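Local structure of ParA (3EZF) at residues K109-I114 / D249-D254. The protein probably acts as an ATPase that drives plasmid partition and, with ADP bound, binds DNA to regulate transcription. Numbering follows the deposited sequence.
With SO4 (sulfate ion), chain B.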
ATOM      1  N   LYS A 109      35.054   3.531  -1.763  1.00 66.41           N
ATOM      2  CA  LYS A 109      35.026   2.709  -2.966  1.00 70.71           C
ATOM      3  C   LYS A 109      33.568   2.763  -3.397  1.00 72.21           C
ATOM      4  O   LYS A 109      32.711   3.219  -2.626  1.00 72.48           O
ATOM      5  CB  LYS A 109      35.459   1.269  -2.684  1.00 72.75           C
ATOM      6  CG  LYS A 109      36.965   1.086  -2.721  1.00 78.55           C
ATOM      7  CD  LYS A 109      37.343  -0.377  -2.634  1.00 81.68           C
ATOM      8  CE  LYS A 109      38.854  -0.548  -2.519  1.00 85.04           C
ATOM      9  NZ  LYS A 109      39.218  -1.986  -2.358  1.00 84.90           N
ATOM     10  N   SER A 110      33.232   2.246  -4.592  1.00 72.48           N
ATOM     11  CA  SER A 110      31.864   2.513  -5.021  1.00 67.74           C
ATOM     12  C   SER A 110      30.788   1.417  -4.899  1.00 67.00           C
ATOM     13  O   SER A 110      31.016   0.222  -5.034  1.00 64.19           O
ATOM     14  CB  SER A 110      31.898   3.076  -6.426  1.00 70.27           C
ATOM     15  OG  SER A 110      31.603   4.461  -6.428  1.00 70.18           O
ATOM     16  N   PRO A 111      29.569   1.978  -4.609  1.00 66.03           N
ATOM     17  CA  PRO A 111      28.242   1.340  -4.311  1.00 63.37           C
ATOM     18  C   PRO A 111      27.922   0.949  -2.864  1.00 59.95           C
ATOM     19  O   PRO A 111      28.135  -0.187  -2.471  1.00 64.67           O
ATOM     20  CB  PRO A 111      28.249   0.169  -5.270  1.00 64.03           C
ATOM     21  CG  PRO A 111      28.443   1.035  -6.446  1.00 64.52           C
ATOM     22  CD  PRO A 111      28.636   2.343  -5.715  1.00 67.95           C
ATOM     23  N   TYR A 112      27.446   1.864  -2.087  1.00 47.25           N
ATOM     24  CA  TYR A 112      27.003   1.557  -0.756  1.00 44.50           C
ATOM     25  C   TYR A 112      25.496   1.301  -0.955  1.00 46.41           C
ATOM     26  O   TYR A 112      24.736   2.232  -1.187  1.00 40.13           O
ATOM     27  CB  TYR A 112      27.289   2.679   0.276  1.00 39.29           C
ATOM     28  CG  TYR A 112      27.174   2.130   1.655  1.00 35.58           C
ATOM     29  CD1 TYR A 112      26.110   2.466   2.500  1.00 36.68           C
ATOM     30  CD2 TYR A 112      28.129   1.204   2.121  1.00 34.15           C
ATOM     31  CE1 TYR A 112      25.991   1.867   3.771  1.00 34.62           C
ATOM     32  CE2 TYR A 112      27.993   0.592   3.373  1.00 35.97           C
ATOM     33  CZ  TYR A 112      26.924   0.930   4.190  1.00 37.16           C
ATOM     34  OH  TYR A 112      26.789   0.318   5.411  1.00 38.55           O
ATOM     35  N   VAL A 113      25.059   0.042  -0.872  1.00 43.48           N
ATOM     36  CA  VAL A 113      23.656  -0.291  -1.101  1.00 41.34           C
ATOM     37  C   VAL A 113      22.806  -0.320   0.172  1.00 43.78           C
ATOM     38  O   VAL A 113      23.061  -1.102   1.096  1.00 41.17           O
ATOM     39  CB  VAL A 113      23.535  -1.635  -1.836  1.00 39.23           C
ATOM     40  CG1 VAL A 113      22.085  -1.938  -2.150  1.00 42.81           C
ATOM     41  CG2 VAL A 113      24.325  -1.573  -3.099  1.00 42.62           C
ATOM     42  N   ILE A 114      21.773   0.521   0.185  1.00 42.41           N
ATOM     43  CA  ILE A 114      20.875   0.656   1.324  1.00 38.26           C
ATOM     44  C   ILE A 114      19.487   0.057   1.099  1.00 39.16           C
ATOM     45  O   ILE A 114      18.706   0.565   0.307  1.00 46.51           O
ATOM     46  CB  ILE A 114      20.734   2.139   1.666  1.00 39.92           C
ATOM     47  CG1 ILE A 114      22.098   2.685   2.100  1.00 41.33           C
ATOM     48  CG2 ILE A 114      19.679   2.330   2.727  1.00 37.42           C
ATOM     49  CD1 ILE A 114      22.474   4.005   1.458  1.00 33.93           C
ATOM     50  N   ASP A 249      27.288   6.836  -5.482  1.00 46.82           N
ATOM     51  CA  ASP A 249      27.868   6.770  -4.149  1.00 41.30           C
ATOM     52  C   ASP A 249      26.954   5.951  -3.269  1.00 36.32           C
ATOM     53  O   ASP A 249      27.401   5.136  -2.467  1.00 34.47           O
ATOM     54  CB  ASP A 249      28.020   8.177  -3.579  1.00 43.43           C
ATOM     55  CG  ASP A 249      28.989   9.019  -4.381  1.00 47.36           C
ATOM     56  OD1 ASP A 249      30.168   8.622  -4.478  1.00 51.71           O
ATOM     57  OD2 ASP A 249      28.580  10.068  -4.922  1.00 44.85           O
ATOM     58  N   PHE A 250      25.658   6.166  -3.452  1.00 41.28           N
ATOM     59  CA  PHE A 250      24.614   5.475  -2.687  1.00 42.87           C
ATOM     60  C   PHE A 250      23.589   4.855  -3.635  1.00 39.68           C
ATOM     61  O   PHE A 250      23.291   5.422  -4.689  1.00 42.20           O
ATOM     62  CB  PHE A 250      23.878   6.467  -1.768  1.00 39.37           C
ATOM     63  CG  PHE A 250      24.716   7.008  -0.641  1.00 42.86           C
ATOM     64  CD1 PHE A 250      24.458   8.268  -0.124  1.00 41.24           C
ATOM     65  CD2 PHE A 250      25.743   6.252  -0.076  1.00 45.31           C
ATOM     66  CE1 PHE A 250      25.197   8.768   0.928  1.00 35.63           C
ATOM     67  CE2 PHE A 250      26.493   6.747   0.985  1.00 41.26           C
ATOM     68  CZ  PHE A 250      26.219   8.007   1.486  1.00 38.98           C
ATOM     69  N   ILE A 251      23.059   3.696  -3.260  1.00 33.20           N
ATOM     70  CA  ILE A 251      22.033   3.031  -4.058  1.00 35.69           C
ATOM     71  C   ILE A 251      20.959   2.495  -3.109  1.00 36.12           C
ATOM     72  O   ILE A 251      21.217   1.568  -2.348  1.00 37.46           O
ATOM     73  CB  ILE A 251      22.611   1.850  -4.898  1.00 37.86           C
ATOM     74  CG1 ILE A 251      23.530   2.381  -6.001  1.00 30.97           C
ATOM     75  CG2 ILE A 251      21.475   1.033  -5.507  1.00 35.88           C
ATOM     76  CD1 ILE A 251      24.049   1.298  -6.914  1.00 30.36           C
ATOM     77  N   PHE A 252      19.762   3.081  -3.143  1.00 37.57           N
ATOM     78  CA  PHE A 252      18.678   2.632  -2.269  1.00 34.90           C
ATOM     79  C   PHE A 252      17.796   1.616  -2.956  1.00 36.56           C
ATOM     80  O   PHE A 252      17.671   1.621  -4.173  1.00 44.08           O
ATOM     81  CB  PHE A 252      17.797   3.798  -1.822  1.00 35.29           C
ATOM     82  CG  PHE A 252      18.441   4.694  -0.810  1.00 38.53           C
ATOM     83  CD1 PHE A 252      19.256   5.750  -1.207  1.00 38.22           C
ATOM     84  CD2 PHE A 252      18.250   4.468   0.546  1.00 40.61           C
ATOM     85  CE1 PHE A 252      19.877   6.561  -0.277  1.00 38.24           C
ATOM     86  CE2 PHE A 252      18.872   5.280   1.499  1.00 42.20           C
ATOM     87  CZ  PHE A 252      19.686   6.329   1.081  1.00 42.11           C
ATOM     88  N   ILE A 253      17.175   0.747  -2.170  1.00 36.67           N
ATOM     89  CA  ILE A 253      16.285  -0.259  -2.716  1.00 35.67           C
ATOM     90  C   ILE A 253      14.935  -0.248  -2.018  1.00 41.40           C
ATOM     91  O   ILE A 253      14.860  -0.347  -0.790  1.00 41.75           O
ATOM     92  CB  ILE A 253      16.909  -1.639  -2.609  1.00 32.00           C
ATOM     93  CG1 ILE A 253      18.128  -1.683  -3.519  1.00 32.85           C
ATOM     94  CG2 ILE A 253      15.914  -2.716  -3.039  1.00 29.04           C
ATOM     95  CD1 ILE A 253      19.025  -2.830  -3.260  1.00 32.21           C
ATOM     96  N   ASP A 254      13.879  -0.141  -2.830  1.00 46.12           N
ATOM     97  CA  ASP A 254      12.482  -0.084  -2.385  1.00 47.27           C
ATOM     98  C   ASP A 254      11.649  -1.308  -2.745  1.00 48.64           C
ATOM     99  O   ASP A 254      11.578  -1.667  -3.919  1.00 47.37           O
ATOM    100  CB  ASP A 254      11.815   1.126  -3.023  1.00 50.38           C
ATOM    101  CG  ASP A 254      11.522   2.207  -2.043  1.00 53.58           C
ATOM    102  OD1 ASP A 254      12.273   2.346  -1.056  1.00 60.36           O
ATOM    103  OD2 ASP A 254      10.543   2.931  -2.267  1.00 53.31           O
TER
HETATM  104  S   SO4 B 599      35.891   3.059   2.136  1.00153.11           S
HETATM  105  O1  SO4 B 599      37.339   2.814   1.997  1.00152.96           O
HETATM  106  O2  SO4 B 599      35.391   2.404   3.360  1.00152.71           O
HETATM  107  O3  SO4 B 599      35.183   2.518   0.963  1.00151.19           O
HETATM  108  O4  SO4 B 599      35.656   4.508   2.233  1.00152.09           O
HETATM  109  O   HOH W   1      31.324   6.157  -3.123  1.00 42.39           O
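Tyr-112 to Ile-114 run alongside Phe-250 to Ile-253 as parallel neighbours, with the two strand axes turned 22° against each other. Backbone bonds set the register. Tyr-112 and Ile-114 each use both N and O toward the partner strand, alternately meeting Asp-249, Ile-251 and Ile-253: the bond from Tyr-112 N to Asp-249 O is the longest, at 3.3 Å, and that from Ile-114 N to Ile-251 O the shortest, at 2.8 Å. Val-113 is hydrogen-bonded through its backbone to Asp-271 and Leu-272 on the far side, so its strand is gripped along both edges.

Apolar contacts divide between the two faces. Among the residues of one face, Ile-114 lies side by side with Phe-252: its CD1 sits over the ring in a CH-pi contact, 4.0 Å from the centroid and displaced toward the rim, while the CG2 branch, anti to the backbone N, meets CE2 and CD2. On the same face Tyr-112 CB reaches the edge of the Phe-250 ring at CD2 (3.9 Å), and Tyr-104 meets that ring edge-to-face. The opposite face carries Val-113, whose CG1 meets Ile-253 CD1, with helix 235-241 packed over both.

Polar links gather at the entrance to the strands. A water lies within hydrogen-bonding distance of both Lys-109 O and Asp-249 OD1, though which acceptors take its protons is not settled; OD1 also forms a salt bridge with Arg-148. Lys-109 N donates to O3 of a sulfate, probably from the crystallisation liquor, at 2.9 Å.

Strands 112-116 and 250-254 are central neighbours in the parallel sheet, sandwiched by helices, of the P-loop NTPase fold to which ParA ATPases belong.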